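PDB 4PMQ: Tat-secreted protein Rv2525c, which may act as a peptidoglycan hydrolase with glycosidase activity, and hydrolyses short- to long-chain p-nitrophenyl esters in vitro. Local coordinates for residues G5-Y10 and N195-P200; I105-D110 and V123-S128; A142-I147 and G165-Y170; G156-Q161 and A174-Q179. All coordinates share one frame; numbering follows the deposited sequence. Where two conformers were deposited one is given.

Contact 1 pairs strand 6-9, near the N terminus, with the last strand, 190-197. It closes the longest loop, and the other three contacts nest inside it. The chain next reaches contact 2, a local loop in which helix 115-133 folds back on strand 105-108. Contact 2 is complete before contact 3 opens. Contacts 3 and 4 cross, because their segments alternate along the chain. Contact 3 joins the start of helix 144-153 to the loop after strand 158-161, and contact 4 pairs that strand with 177-181. Contacts 1 and 4 meet through neighbouring strands, while Tyr-106 of contact 2 packs against contact 4.

Contact 1 of 4, residues G5-Y10 and N195-P200; sequences GTLLDY and NQILKP
Leu-7 and Asn-195 form an antiparallel hydrogen-bonded pair that closes the barrel. Strand 6-9 is the first of eight strands in a ring, and 190-197 is the last. This fits the TIM-barrel clan of the family, but here the closing pair is antiparallel, with the two strand directions 145° apart.

Backbone bonds set the register. Ile-197 N donates to Gly-5 O at 2.9 Å. Leu-7 N donates to Asn-195 O at 2.8 Å, and Asn-195 N returns a bond of 2.8 Å to Leu-7 O. Between them, Thr-6 and Gln-196 make a non-hydrogen-bonded pair. A CA-H...O contact adds to the backbone bonds, with Thr-6 CA 3.2 Å from Asn-195 O.

The apolar contact lies near the Gly-5 end. The side chains of Leu-7 and Ile-197 cross at about a right angle, with Leu-7 CG 3.8 Å from Ile-197 CG1. Leu-7 also packs on Leu-177 and Ile-29.

The polar side chains lie at the other end. Asn-195 CG is beside its own backbone N and anti to the carbonyl carbon (chi1 -55°). Its amide is fixed from both ends. OD1 accepts from Trp-160 NE1, while ND2 has two acceptors. One is Leu-7 O, 3.0 Å from Asn-195 ND2 and already holding the backbone N-H; here ND2 sits 45° above the carbonyl plane. The other is Asp-9, which also bonds Gln-179 and whose nearest side-chain atom is about 3 Å from a bound glycerol, probably from the crystallisation liquor. Asn-195 ND2 meets the anti lone pair of Asp-9 OD2 at 2.8 Å, with the oxygen in the amide plane.

Contact 2 of 4, residues I105-D110 and V123-S128; sequences IYASID and VPYLRS
Tyr-125 reaches from helix 115-133 to Ala-107 of strand 105-108 and Ile-109 just after it. Its CB leaves the helix toward the strand. CG is anti to the backbone N (chi1 178°). Along one side of the ring, CD2 comes first and lies 4.0 Å from Ile-109 CD1. The two side chains run antiparallel alongside each other. The next atom, CE2, still touches that methyl and also lies 4.3 Å from Ala-107 CB. Both methyl groups approach the ring obliquely.

The tip is polar. Tyr-125 OH is 2.7 Å from a water. The same water is hydrogen-bonded to Ser-108 O, 2.8 Å away, and so links the helix side chain to the strand backbone. Trp-129, one turn further along the helix, bonds the same hydroxyl through NE1 and meets the tyrosine ring edge-to-face.

Strand 105-108, helix 115-133 and strand 138-142 form a beta-alpha-beta unit of the TIM-barrel-like fold. Here the helix packs on the outside of its strand. Ala-107 points toward the helix. Ser-108 points away from it, and its OG bonds Tyr-66 O and a bound glycerol.

Leu-126, next to Tyr-125, adds a second apolar contact. Its CD2 lies 4.1 Å from Ala-107 CB and 4.4 Å from Ile-109 CD1. Tyr-125 also packs on Asp-75, Trp-76 and His-86.

Contact 3 of 4, residues A142-I147 and G165-Y170; sequences ANSKTI and GSPKGY
Asn-143 and Ser-144 hold the loop 165-170 at the start of helix 144-153. Asn-143 is the N-cap. Its CG lies between the backbone N and the carbonyl carbon (chi1 62°). Asn-143 OD1 accepts the capping bond from Thr-146 N at 2.8 Å, nearly straight on its C=O. Thr-146 OG1 also donates to Asn-143 OD1, at 3.0 Å and from above the carbonyl plane. The other end of the amide faces the loop: ND2 bonds Trp-164 O, and Asn-143 ND2 lies 3.7 Å from Gly-165 CA, where there is no side chain.

Ser-144 makes the hydrogen bond between the segments. Its backbone N donates to Ser-166 OG at 2.8 Å, with a nearly straight angle of 168°. A loop hydroxyl thus satisfies a first-turn N-H. Ser-166 OG in turn donates to His-162 O, which fixes its rotation. Ser-144 CB points toward the loop, and Ser-144 OG is 3.2 Å from Pro-167 CD. The same OG lies at the edge of the Tyr-170 ring, 3.7 Å from Tyr-170 CD2. Pro-167 to Tyr-170 is a type II beta turn, which brings the ring back to the helix start.

Lys-145 adds little beyond its CB near Gly-165 O, and its chain leads away. Ile-147 turns inward, to Phe-159 and Gln-161 of strand 158-161. The helix start follows strand 138-142 after Asn-143 and is met by the long loop joining strands 158-161 and 177-181. Tyr-170 O ties that loop to strand 158-161 by accepting from Gln-161 NE2.

Contact 4 of 4, residues G156-Q161 and A174-Q179; sequences GSYFWQ and AAHLHQ
Tyr-158 and His-176 meet edge-to-face. The tyrosine edge points at the imidazole face, with ring planes 51° apart. Tyr-158 CD1 lies over the centre of the ring, 3.8 Å from His-176 CD2. The same imidazole is gripped from the backbone: Phe-159 N donates to His-176 ND1 at 3.0 Å, tilted 29° from the ring plane. His-176 N bonds back to Phe-159 O, an atom shared with Leu-177 N.

Trp-160 and Leu-177 are a parallel beta pair. Their side chains cross obliquely, and Trp-160 CD1 is 3.5 Å from Leu-177 CB.

On the other face, Gln-161 and His-178 run alongside each other in one direction, with amide and ring planes 41° apart. Gln-161 CD sits over a face of the imidazole. Their polar ends have other partners: His-172 N for Gln-161 OE1, and Asn-163 OD1 for His-178 NE2.

Strand 158-161 lies between 138-142 and 177-181, parallel to both, as in a TIM-like barrel. No helix lies between the two paired strands in the chain. Helix 144-153 packs on Phe-159 and Gln-161, and strand 190-197 flanks 177-181 on its far edge.

Contact 1 of 4, residues G5-Y10 and N195-P200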
loop_
_atom_site.group_PDB
_atom_site.type_symbol
_atom_site.label_atom_id
_atom_site.label_comp_id
_atom_site.label_asym_id
_atom_site.label_seq_id
_atom_site.Cartn_x
_atom_site.Cartn_y
_atom_site.Cartn_z
ATOM N N GLY A 5 5.020 -11.029 -11.883
ATOM C CA GLY A 5 5.953 -11.183 -10.777
ATOM C C GLY A 5 5.233 -10.915 -9.475
ATOM O O GLY A 5 4.107 -10.396 -9.467
ATOM N N THR A 6 5.899 -11.261 -8.372
ATOM C CA THR A 6 5.395 -11.170 -7.007
ATOM C C THR A 6 6.080 -10.056 -6.244
ATOM O O THR A 6 7.308 -9.958 -6.348
ATOM C CB THR A 6 5.722 -12.535 -6.354
ATOM O OG1 THR A 6 4.980 -13.579 -7.001
ATOM C CG2 THR A 6 5.529 -12.564 -4.855
ATOM N N LEU A 7 5.329 -9.333 -5.420
ATOM C CA LEU A 7 5.792 -8.348 -4.465
ATOM C C LEU A 7 5.357 -8.791 -3.095
ATOM O O LEU A 7 4.205 -9.204 -2.927
ATOM C CB LEU A 7 5.248 -6.945 -4.730
ATOM C CG LEU A 7 5.563 -6.344 -6.101
ATOM C CD1 LEU A 7 4.859 -5.010 -6.256
ATOM C CD2 LEU A 7 7.076 -6.144 -6.324
ATOM N N LEU A 8 6.253 -8.685 -2.104
ATOM C CA LEU A 8 5.867 -9.065 -0.743
ATOM C C LEU A 8 5.541 -7.837 0.064
ATOM O O LEU A 8 6.191 -6.811 -0.114
ATOM C CB LEU A 8 7.025 -9.821 -0.063
ATOM C CG LEU A 8 7.521 -11.091 -0.773
ATOM C CD1 LEU A 8 8.644 -11.733 0.023
ATOM C CD2 LEU A 8 6.358 -12.092 -1.051
ATOM N N ASP A 9 4.597 -7.962 1.002
ATOM C CA ASP A 9 4.346 -6.875 1.948
ATOM C C ASP A 9 4.422 -7.455 3.367
ATOM O O ASP A 9 4.103 -8.626 3.578
ATOM C CB ASP A 9 3.042 -6.116 1.674
ATOM C CG ASP A 9 1.794 -6.880 2.057
ATOM O OD1 ASP A 9 1.487 -6.935 3.270
ATOM O OD2 ASP A 9 1.130 -7.412 1.150
ATOM N N TYR A 10 4.897 -6.653 4.327
ATOM C CA TYR A 10 5.125 -7.137 5.695
ATOM C C TYR A 10 5.290 -5.979 6.630
ATOM O O TYR A 10 5.876 -4.966 6.237
ATOM C CB TYR A 10 6.388 -8.024 5.758
ATOM C CG TYR A 10 7.521 -7.557 4.864
ATOM C CD1 TYR A 10 7.558 -7.903 3.515
ATOM C CD2 TYR A 10 8.568 -6.785 5.372
ATOM C CE1 TYR A 10 8.595 -7.485 2.687
ATOM C CE2 TYR A 10 9.634 -6.382 4.555
ATOM C CZ TYR A 10 9.627 -6.724 3.208
ATOM O OH TYR A 10 10.624 -6.349 2.353
ATOM N N ASN A 195 1.720 -10.564 -3.208
ATOM C CA ASN A 195 0.969 -9.738 -4.142
ATOM C C ASN A 195 1.409 -10.041 -5.552
ATOM O O ASN A 195 2.623 -10.108 -5.809
ATOM C CB ASN A 195 1.171 -8.247 -3.839
ATOM C CG ASN A 195 0.824 -7.940 -2.405
ATOM O OD1 ASN A 195 -0.350 -7.781 -2.081
ATOM N ND2 ASN A 195 1.814 -7.977 -1.512
ATOM N N GLN A 196 0.452 -10.131 -6.483
ATOM C CA GLN A 196 0.735 -10.326 -7.916
ATOM C C GLN A 196 0.714 -8.986 -8.637
ATOM O O GLN A 196 -0.179 -8.169 -8.411
ATOM C CB GLN A 196 -0.316 -11.253 -8.533
ATOM C CG GLN A 196 -0.176 -12.684 -8.028
ATOM C CD GLN A 196 -1.033 -13.692 -8.763
ATOM O OE1 GLN A 196 -2.094 -13.383 -9.330
ATOM N NE2 GLN A 196 -0.596 -14.939 -8.727
ATOM N N ILE A 197 1.699 -8.761 -9.498
ATOM C CA ILE A 197 1.767 -7.587 -10.360
ATOM C C ILE A 197 0.895 -7.887 -11.605
ATOM O O ILE A 197 1.077 -8.928 -12.268
ATOM C CB ILE A 197 3.234 -7.285 -10.748
ATOM C CG1 ILE A 197 4.095 -6.975 -9.499
ATOM C CG2 ILE A 197 3.288 -6.159 -11.802
ATOM C CD1 ILE A 197 5.635 -7.035 -9.839
ATOM N N LEU A 198 -0.014 -6.964 -11.935
ATOM C CA LEU A 198 -0.942 -7.155 -13.046
ATOM C C LEU A 198 -0.708 -6.253 -14.235
ATOM O O LEU A 198 -1.181 -6.555 -15.342
ATOM C CB LEU A 198 -2.358 -6.888 -12.547
ATOM C CG LEU A 198 -2.801 -7.796 -11.374
ATOM C CD1 LEU A 198 -4.014 -7.219 -10.707
ATOM C CD2 LEU A 198 -2.997 -9.247 -11.837
ATOM N N LYS A 199 -0.087 -5.097 -13.989
ATOM C CA LYS A 199 0.168 -4.117 -15.045
ATOM C C LYS A 199 1.647 -3.706 -15.003
ATOM O O LYS A 199 2.244 -3.658 -13.911
ATOM C CB LYS A 199 -0.758 -2.902 -14.893
ATOM C CG LYS A 199 -2.246 -3.264 -15.020
ATOM C CD LYS A 199 -3.177 -2.059 -14.949
ATOM C CE LYS A 199 -4.654 -2.470 -14.932
ATOM N NZ LYS A 199 -5.081 -3.225 -16.133
ATOM N N PRO A 200 2.245 -3.408 -16.172
ATOM C CA PRO A 200 3.696 -3.107 -16.188
ATOM C C PRO A 200 4.093 -1.840 -15.431
ATOM O O PRO A 200 5.194 -1.802 -14.881
ATOM C CB PRO A 200 4.051 -3.015 -17.673
ATOM C CG PRO A 200 2.726 -2.851 -18.414
ATOM C CD PRO A 200 1.677 -3.511 -17.539
#

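Contact 2 of 4, residues I105-D110 and V123-S128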
loop_
_atom_site.group_PDB
_atom_site.type_symbol
_atom_site.label_atom_id
_atom_site.label_comp_id
_atom_site.label_asym_id
_atom_site.label_seq_id
_atom_site.Cartn_x
_atom_site.Cartn_y
_atom_site.Cartn_z
ATOM N N ILE A 105 1.811 6.617 -3.757
ATOM C CA ILE A 105 1.715 5.996 -2.446
ATOM C C ILE A 105 0.331 5.381 -2.381
ATOM O O ILE A 105 -0.688 6.054 -2.670
ATOM C CB ILE A 105 1.972 6.970 -1.275
ATOM C CG1 ILE A 105 3.371 7.625 -1.348
ATOM C CG2 ILE A 105 1.725 6.286 0.101
ATOM C CD1 ILE A 105 3.492 8.896 -0.398
ATOM N N TYR A 106 0.292 4.106 -2.060
ATOM C CA TYR A 106 -0.995 3.412 -1.936
ATOM C C TYR A 106 -1.592 3.637 -0.547
ATOM O O TYR A 106 -1.112 3.028 0.417
ATOM C CB TYR A 106 -0.815 1.914 -2.172
ATOM C CG TYR A 106 -0.638 1.539 -3.626
ATOM C CD1 TYR A 106 0.614 1.596 -4.239
ATOM C CD2 TYR A 106 -1.715 1.083 -4.385
ATOM C CE1 TYR A 106 0.782 1.224 -5.578
ATOM C CE2 TYR A 106 -1.544 0.647 -5.704
ATOM C CZ TYR A 106 -0.302 0.743 -6.305
ATOM O OH TYR A 106 -0.153 0.285 -7.607
ATOM N N ALA A 107 -2.599 4.528 -0.443
ATOM C CA ALA A 107 -3.350 4.795 0.799
ATOM C C ALA A 107 -4.216 3.564 1.116
ATOM O O ALA A 107 -4.909 3.047 0.218
ATOM C CB ALA A 107 -4.203 6.038 0.633
ATOM N N SER A 108 -4.207 3.095 2.387
ATOM C CA SER A 108 -4.949 1.881 2.712
ATOM C C SER A 108 -6.375 2.078 3.214
ATOM O O SER A 108 -6.655 2.902 4.107
ATOM C CB SER A 108 -4.190 1.061 3.743
ATOM O OG SER A 108 -2.927 0.752 3.185
ATOM N N ILE A 109 -7.271 1.259 2.637
ATOM C CA ILE A 109 -8.670 1.112 3.009
ATOM C C ILE A 109 -8.723 -0.364 3.449
ATOM O O ILE A 109 -9.169 -1.213 2.678
ATOM C CB ILE A 109 -9.717 1.492 1.930
ATOM C CG1 ILE A 109 -9.479 2.907 1.290
ATOM C CG2 ILE A 109 -11.146 1.357 2.520
ATOM C CD1 ILE A 109 -9.383 4.083 2.235
ATOM N N ASP A 110 -8.170 -0.667 4.664
ATOM C CA ASP A 110 -8.041 -2.012 5.213
ATOM C C ASP A 110 -9.360 -2.426 5.878
ATOM O O ASP A 110 -9.429 -2.732 7.067
ATOM C CB ASP A 110 -6.850 -2.007 6.213
ATOM C CG ASP A 110 -6.518 -3.371 6.777
ATOM O OD1 ASP A 110 -6.770 -4.387 6.073
ATOM O OD2 ASP A 110 -6.060 -3.431 7.939
ATOM N N VAL A 123 -14.351 8.953 0.244
ATOM C CA VAL A 123 -14.209 9.923 -0.849
ATOM C C VAL A 123 -13.451 11.185 -0.298
ATOM O O VAL A 123 -12.374 11.485 -0.828
ATOM C CB VAL A 123 -15.573 10.262 -1.509
ATOM C CG1 VAL A 123 -15.483 11.514 -2.378
ATOM C CG2 VAL A 123 -16.064 9.072 -2.339
ATOM N N PRO A 124 -13.887 11.870 0.785
ATOM C CA PRO A 124 -13.093 13.038 1.218
ATOM C C PRO A 124 -11.676 12.622 1.637
ATOM O O PRO A 124 -10.734 13.403 1.454
ATOM C CB PRO A 124 -13.888 13.634 2.374
ATOM C CG PRO A 124 -14.950 12.655 2.714
ATOM C CD PRO A 124 -15.154 11.749 1.540
ATOM N N TYR A 125 -11.527 11.397 2.247
ATOM C CA TYR A 125 -10.200 10.911 2.674
ATOM C C TYR A 125 -9.239 10.825 1.462
ATOM O O TYR A 125 -8.152 11.430 1.465
ATOM C CB TYR A 125 -10.322 9.527 3.352
ATOM C CG TYR A 125 -8.988 8.953 3.775
ATOM C CD1 TYR A 125 -8.277 9.502 4.841
ATOM C CD2 TYR A 125 -8.436 7.853 3.118
ATOM C CE1 TYR A 125 -7.044 8.993 5.230
ATOM C CE2 TYR A 125 -7.190 7.337 3.495
ATOM C CZ TYR A 125 -6.489 7.926 4.539
ATOM O OH TYR A 125 -5.253 7.458 4.922
ATOM N N LEU A 126 -9.688 10.131 0.406
ATOM C CA LEU A 126 -8.885 9.938 -0.810
ATOM C C LEU A 126 -8.699 11.260 -1.599
ATOM O O LEU A 126 -7.628 11.470 -2.190
ATOM C CB LEU A 126 -9.478 8.834 -1.697
ATOM C CG LEU A 126 -9.387 7.398 -1.141
ATOM C CD1 LEU A 126 -10.016 6.399 -2.102
ATOM C CD2 LEU A 126 -7.932 6.979 -0.815
ATOM N N ARG A 127 -9.716 12.160 -1.580
ATOM C CA ARG A 127 -9.570 13.464 -2.242
ATOM C C ARG A 127 -8.456 14.269 -1.502
ATOM O O ARG A 127 -7.684 14.972 -2.166
ATOM C CB ARG A 127 -10.884 14.232 -2.299
ATOM C CG ARG A 127 -11.880 13.646 -3.297
ATOM C CD ARG A 127 -13.147 14.477 -3.352
ATOM N NE ARG A 127 -14.045 14.050 -4.429
ATOM C CZ ARG A 127 -15.343 14.312 -4.474
ATOM N NH1 ARG A 127 -15.927 14.983 -3.488
ATOM N NH2 ARG A 127 -16.081 13.865 -5.483
ATOM N N SER A 128 -8.360 14.144 -0.142
ATOM C CA SER A 128 -7.267 14.814 0.599
ATOM C C SER A 128 -5.917 14.277 0.174
ATOM O O SER A 128 -4.977 15.065 -0.003
ATOM C CB SER A 128 -7.437 14.648 2.101
ATOM O OG SER A 128 -8.421 15.554 2.553
HETATM O O HOH W 1 -4.741 4.802 4.811
#

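Contact 3 of 4, residues A142-I147 and G165-Y170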
loop_
_atom_site.group_PDB
_atom_site.type_symbol
_atom_site.label_atom_id
_atom_site.label_comp_id
_atom_site.label_asym_id
_atom_site.label_seq_id
_atom_site.Cartn_x
_atom_site.Cartn_y
_atom_site.Cartn_z
ATOM N N ALA A 142 -7.597 -1.501 -1.547
ATOM C CA ALA A 142 -8.997 -1.696 -1.153
ATOM C C ALA A 142 -9.513 -2.967 -1.788
ATOM O O ALA A 142 -8.840 -3.487 -2.698
ATOM C CB ALA A 142 -9.835 -0.503 -1.632
ATOM N N ASN A 143 -10.745 -3.409 -1.413
ATOM C CA ASN A 143 -11.326 -4.575 -2.097
ATOM C C ASN A 143 -11.810 -4.125 -3.513
ATOM O O ASN A 143 -11.755 -2.917 -3.858
ATOM C CB ASN A 143 -12.449 -5.197 -1.279
ATOM C CG ASN A 143 -13.619 -4.269 -1.043
ATOM O OD1 ASN A 143 -13.985 -3.439 -1.899
ATOM N ND2 ASN A 143 -14.325 -4.461 0.064
ATOM N N SER A 144 -12.205 -5.089 -4.351
ATOM C CA SER A 144 -12.564 -4.781 -5.736
ATOM C C SER A 144 -13.815 -3.915 -5.858
ATOM O O SER A 144 -13.900 -3.142 -6.820
ATOM C CB SER A 144 -12.710 -6.061 -6.550
ATOM O OG SER A 144 -13.770 -6.846 -6.060
ATOM N N LYS A 145 -14.756 -4.023 -4.891
ATOM C CA LYS A 145 -15.965 -3.191 -4.869
ATOM C C LYS A 145 -15.590 -1.714 -4.675
ATOM O O LYS A 145 -16.135 -0.825 -5.354
ATOM C CB LYS A 145 -16.902 -3.653 -3.745
ATOM C CG LYS A 145 -18.233 -2.900 -3.736
ATOM C CD LYS A 145 -19.244 -3.531 -2.784
ATOM C CE LYS A 145 -20.681 -3.169 -3.103
ATOM N NZ LYS A 145 -21.057 -3.410 -4.527
ATOM N N THR A 146 -14.683 -1.461 -3.735
ATOM C CA THR A 146 -14.230 -0.107 -3.397
ATOM C C THR A 146 -13.388 0.462 -4.553
ATOM O O THR A 146 -13.509 1.651 -4.892
ATOM C CB THR A 146 -13.488 -0.129 -2.039
ATOM O OG1 THR A 146 -14.382 -0.633 -1.031
ATOM C CG2 THR A 146 -13.037 1.288 -1.610
ATOM N N ILE A 147 -12.546 -0.391 -5.159
ATOM C CA ILE A 147 -11.774 0.010 -6.328
ATOM C C ILE A 147 -12.751 0.450 -7.419
ATOM O O ILE A 147 -12.568 1.517 -8.010
ATOM C CB ILE A 147 -10.838 -1.121 -6.810
ATOM C CG1 ILE A 147 -9.632 -1.262 -5.843
ATOM C CG2 ILE A 147 -10.353 -0.861 -8.245
ATOM C CD1 ILE A 147 -8.862 -2.569 -6.090
ATOM N N GLY A 165 -14.069 -8.699 0.859
ATOM C CA GLY A 165 -15.208 -8.040 0.223
ATOM C C GLY A 165 -15.090 -8.029 -1.289
ATOM O O GLY A 165 -15.806 -7.276 -1.965
ATOM N N SER A 166 -14.148 -8.844 -1.827
ATOM C CA SER A 166 -14.021 -9.042 -3.278
ATOM C C SER A 166 -14.632 -10.415 -3.629
ATOM O O SER A 166 -14.522 -11.344 -2.820
ATOM C CB SER A 166 -12.556 -8.993 -3.709
ATOM O OG SER A 166 -11.987 -7.709 -3.454
ATOM N N PRO A 167 -15.255 -10.566 -4.817
ATOM C CA PRO A 167 -15.807 -11.892 -5.208
ATOM C C PRO A 167 -14.713 -12.957 -5.267
ATOM O O PRO A 167 -13.587 -12.638 -5.637
ATOM C CB PRO A 167 -16.382 -11.623 -6.609
ATOM C CG PRO A 167 -16.673 -10.141 -6.625
ATOM C CD PRO A 167 -15.506 -9.560 -5.868
ATOM N N LYS A 168 -15.011 -14.205 -4.873
ATOM C CA LYS A 168 -13.997 -15.273 -4.878
ATOM C C LYS A 168 -13.391 -15.437 -6.271
ATOM O O LYS A 168 -14.121 -15.422 -7.265
ATOM C CB LYS A 168 -14.610 -16.613 -4.409
ATOM N N GLY A 169 -12.063 -15.557 -6.322
ATOM C CA GLY A 169 -11.307 -15.791 -7.551
ATOM C C GLY A 169 -11.250 -14.643 -8.535
ATOM O O GLY A 169 -10.726 -14.810 -9.646
ATOM N N TYR A 170 -11.774 -13.462 -8.135
ATOM C CA TYR A 170 -11.851 -12.300 -9.027
ATOM C C TYR A 170 -10.659 -11.361 -8.921
ATOM O O TYR A 170 -10.219 -11.022 -7.827
ATOM C CB TYR A 170 -13.125 -11.493 -8.688
ATOM C CG TYR A 170 -13.372 -10.280 -9.569
ATOM C CD1 TYR A 170 -13.740 -10.426 -10.909
ATOM C CD2 TYR A 170 -13.318 -8.993 -9.044
ATOM C CE1 TYR A 170 -14.037 -9.316 -11.706
ATOM C CE2 TYR A 170 -13.554 -7.873 -9.844
ATOM C CZ TYR A 170 -13.930 -8.038 -11.169
ATOM O OH TYR A 170 -14.248 -6.944 -11.929
#

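Contact 4 of 4, residues G156-Q161 and A174-Q179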
loop_
_atom_site.group_PDB
_atom_site.type_symbol
_atom_site.label_atom_id
_atom_site.label_comp_id
_atom_site.label_asym_id
_atom_site.label_seq_id
_atom_site.Cartn_x
_atom_site.Cartn_y
_atom_site.Cartn_z
ATOM N N GLY A 156 -8.131 8.445 -7.440
ATOM C CA GLY A 156 -6.952 7.605 -7.447
ATOM C C GLY A 156 -6.482 7.266 -8.851
ATOM O O GLY A 156 -7.255 7.347 -9.825
ATOM N N SER A 157 -5.222 6.837 -8.947
ATOM C CA SER A 157 -4.624 6.469 -10.236
ATOM C C SER A 157 -4.099 5.040 -10.228
ATOM O O SER A 157 -3.899 4.459 -11.293
ATOM C CB SER A 157 -3.491 7.436 -10.595
ATOM O OG SER A 157 -4.041 8.707 -10.915
ATOM N N TYR A 158 -3.778 4.513 -9.028
ATOM C CA TYR A 158 -3.238 3.152 -8.876
ATOM C C TYR A 158 -4.131 2.380 -7.928
ATOM O O TYR A 158 -4.633 2.924 -6.940
ATOM C CB TYR A 158 -1.803 3.172 -8.351
ATOM C CG TYR A 158 -0.791 3.694 -9.353
ATOM C CD1 TYR A 158 -0.121 2.823 -10.202
ATOM C CD2 TYR A 158 -0.457 5.054 -9.402
ATOM C CE1 TYR A 158 0.821 3.283 -11.122
ATOM C CE2 TYR A 158 0.470 5.533 -10.338
ATOM C CZ TYR A 158 1.125 4.632 -11.177
ATOM O OH TYR A 158 2.084 5.023 -12.083
ATOM N N PHE A 159 -4.324 1.075 -8.231
ATOM C CA PHE A 159 -5.247 0.272 -7.441
ATOM C C PHE A 159 -4.609 -1.063 -7.057
ATOM O O PHE A 159 -4.064 -1.775 -7.900
ATOM C CB PHE A 159 -6.540 0.072 -8.263
ATOM C CG PHE A 159 -7.162 1.402 -8.622
ATOM C CD1 PHE A 159 -7.826 2.159 -7.657
ATOM C CD2 PHE A 159 -6.975 1.957 -9.887
ATOM C CE1 PHE A 159 -8.335 3.423 -7.962
ATOM C CE2 PHE A 159 -7.481 3.235 -10.190
ATOM C CZ PHE A 159 -8.145 3.963 -9.220
ATOM N N TRP A 160 -4.665 -1.385 -5.772
ATOM C CA TRP A 160 -4.090 -2.612 -5.230
ATOM C C TRP A 160 -5.206 -3.349 -4.536
ATOM O O TRP A 160 -5.735 -2.864 -3.533
ATOM C CB TRP A 160 -2.937 -2.252 -4.262
ATOM C CG TRP A 160 -2.346 -3.395 -3.489
ATOM C CD1 TRP A 160 -2.439 -4.730 -3.765
ATOM C CD2 TRP A 160 -1.527 -3.280 -2.317
ATOM N NE1 TRP A 160 -1.737 -5.459 -2.828
ATOM C CE2 TRP A 160 -1.166 -4.591 -1.926
ATOM C CE3 TRP A 160 -1.034 -2.190 -1.576
ATOM C CZ2 TRP A 160 -0.425 -4.852 -0.767
ATOM C CZ3 TRP A 160 -0.309 -2.447 -0.423
ATOM C CH2 TRP A 160 0.027 -3.761 -0.050
ATOM N N GLN A 161 -5.647 -4.464 -5.147
ATOM C CA GLN A 161 -6.804 -5.171 -4.631
ATOM C C GLN A 161 -6.506 -6.064 -3.449
ATOM O O GLN A 161 -5.563 -6.871 -3.518
ATOM C CB GLN A 161 -7.439 -6.029 -5.737
ATOM C CG GLN A 161 -8.696 -6.775 -5.253
ATOM C CD GLN A 161 -9.250 -7.644 -6.362
ATOM O OE1 GLN A 161 -9.232 -7.239 -7.523
ATOM N NE2 GLN A 161 -9.670 -8.865 -6.035
ATOM N N ALA A 174 -9.052 -3.115 -13.435
ATOM C CA ALA A 174 -8.318 -1.847 -13.275
ATOM C C ALA A 174 -7.126 -1.985 -12.302
ATOM O O ALA A 174 -6.300 -1.070 -12.227
ATOM C CB ALA A 174 -9.252 -0.755 -12.763
ATOM N N ALA A 175 -7.052 -3.101 -11.543
ATOM C CA ALA A 175 -6.001 -3.233 -10.514
ATOM C C ALA A 175 -4.604 -3.393 -11.118
ATOM O O ALA A 175 -4.417 -4.068 -12.146
ATOM C CB ALA A 175 -6.302 -4.404 -9.590
ATOM N N HIS A 176 -3.618 -2.732 -10.485
ATOM C CA HIS A 176 -2.206 -2.795 -10.848
ATOM C C HIS A 176 -1.535 -3.923 -10.082
ATOM O O HIS A 176 -0.600 -4.541 -10.583
ATOM C CB HIS A 176 -1.541 -1.462 -10.499
ATOM C CG HIS A 176 -2.124 -0.328 -11.280
ATOM N ND1 HIS A 176 -3.335 0.244 -10.924
ATOM C CD2 HIS A 176 -1.714 0.205 -12.453
ATOM C CE1 HIS A 176 -3.579 1.168 -11.838
ATOM N NE2 HIS A 176 -2.637 1.172 -12.793
ATOM N N LEU A 177 -2.022 -4.181 -8.851
ATOM C CA LEU A 177 -1.506 -5.175 -7.920
ATOM C C LEU A 177 -2.655 -5.921 -7.303
ATOM O O LEU A 177 -3.722 -5.328 -7.138
ATOM C CB LEU A 177 -0.714 -4.479 -6.802
ATOM C CG LEU A 177 0.434 -3.585 -7.278
ATOM C CD1 LEU A 177 1.025 -2.743 -6.139
ATOM C CD2 LEU A 177 1.540 -4.397 -7.957
ATOM N N HIS A 178 -2.437 -7.179 -6.915
ATOM C CA HIS A 178 -3.494 -7.964 -6.242
ATOM C C HIS A 178 -2.904 -8.782 -5.086
ATOM O O HIS A 178 -2.028 -9.602 -5.303
ATOM C CB HIS A 178 -4.220 -8.880 -7.249
ATOM C CG HIS A 178 -5.314 -9.737 -6.694
ATOM N ND1 HIS A 178 -5.778 -10.823 -7.401
ATOM C CD2 HIS A 178 -6.055 -9.604 -5.561
ATOM C CE1 HIS A 178 -6.752 -11.352 -6.670
ATOM N NE2 HIS A 178 -6.940 -10.674 -5.540
ATOM N N GLN A 179 -3.395 -8.552 -3.870
ATOM C CA GLN A 179 -2.964 -9.304 -2.696
ATOM C C GLN A 179 -3.666 -10.658 -2.765
ATOM O O GLN A 179 -4.902 -10.705 -2.690
ATOM C CB GLN A 179 -3.309 -8.527 -1.429
ATOM C CG GLN A 179 -2.595 -9.086 -0.197
ATOM C CD GLN A 179 -2.892 -8.201 0.974
ATOM O OE1 GLN A 179 -4.053 -7.981 1.308
ATOM N NE2 GLN A 179 -1.849 -7.707 1.652
#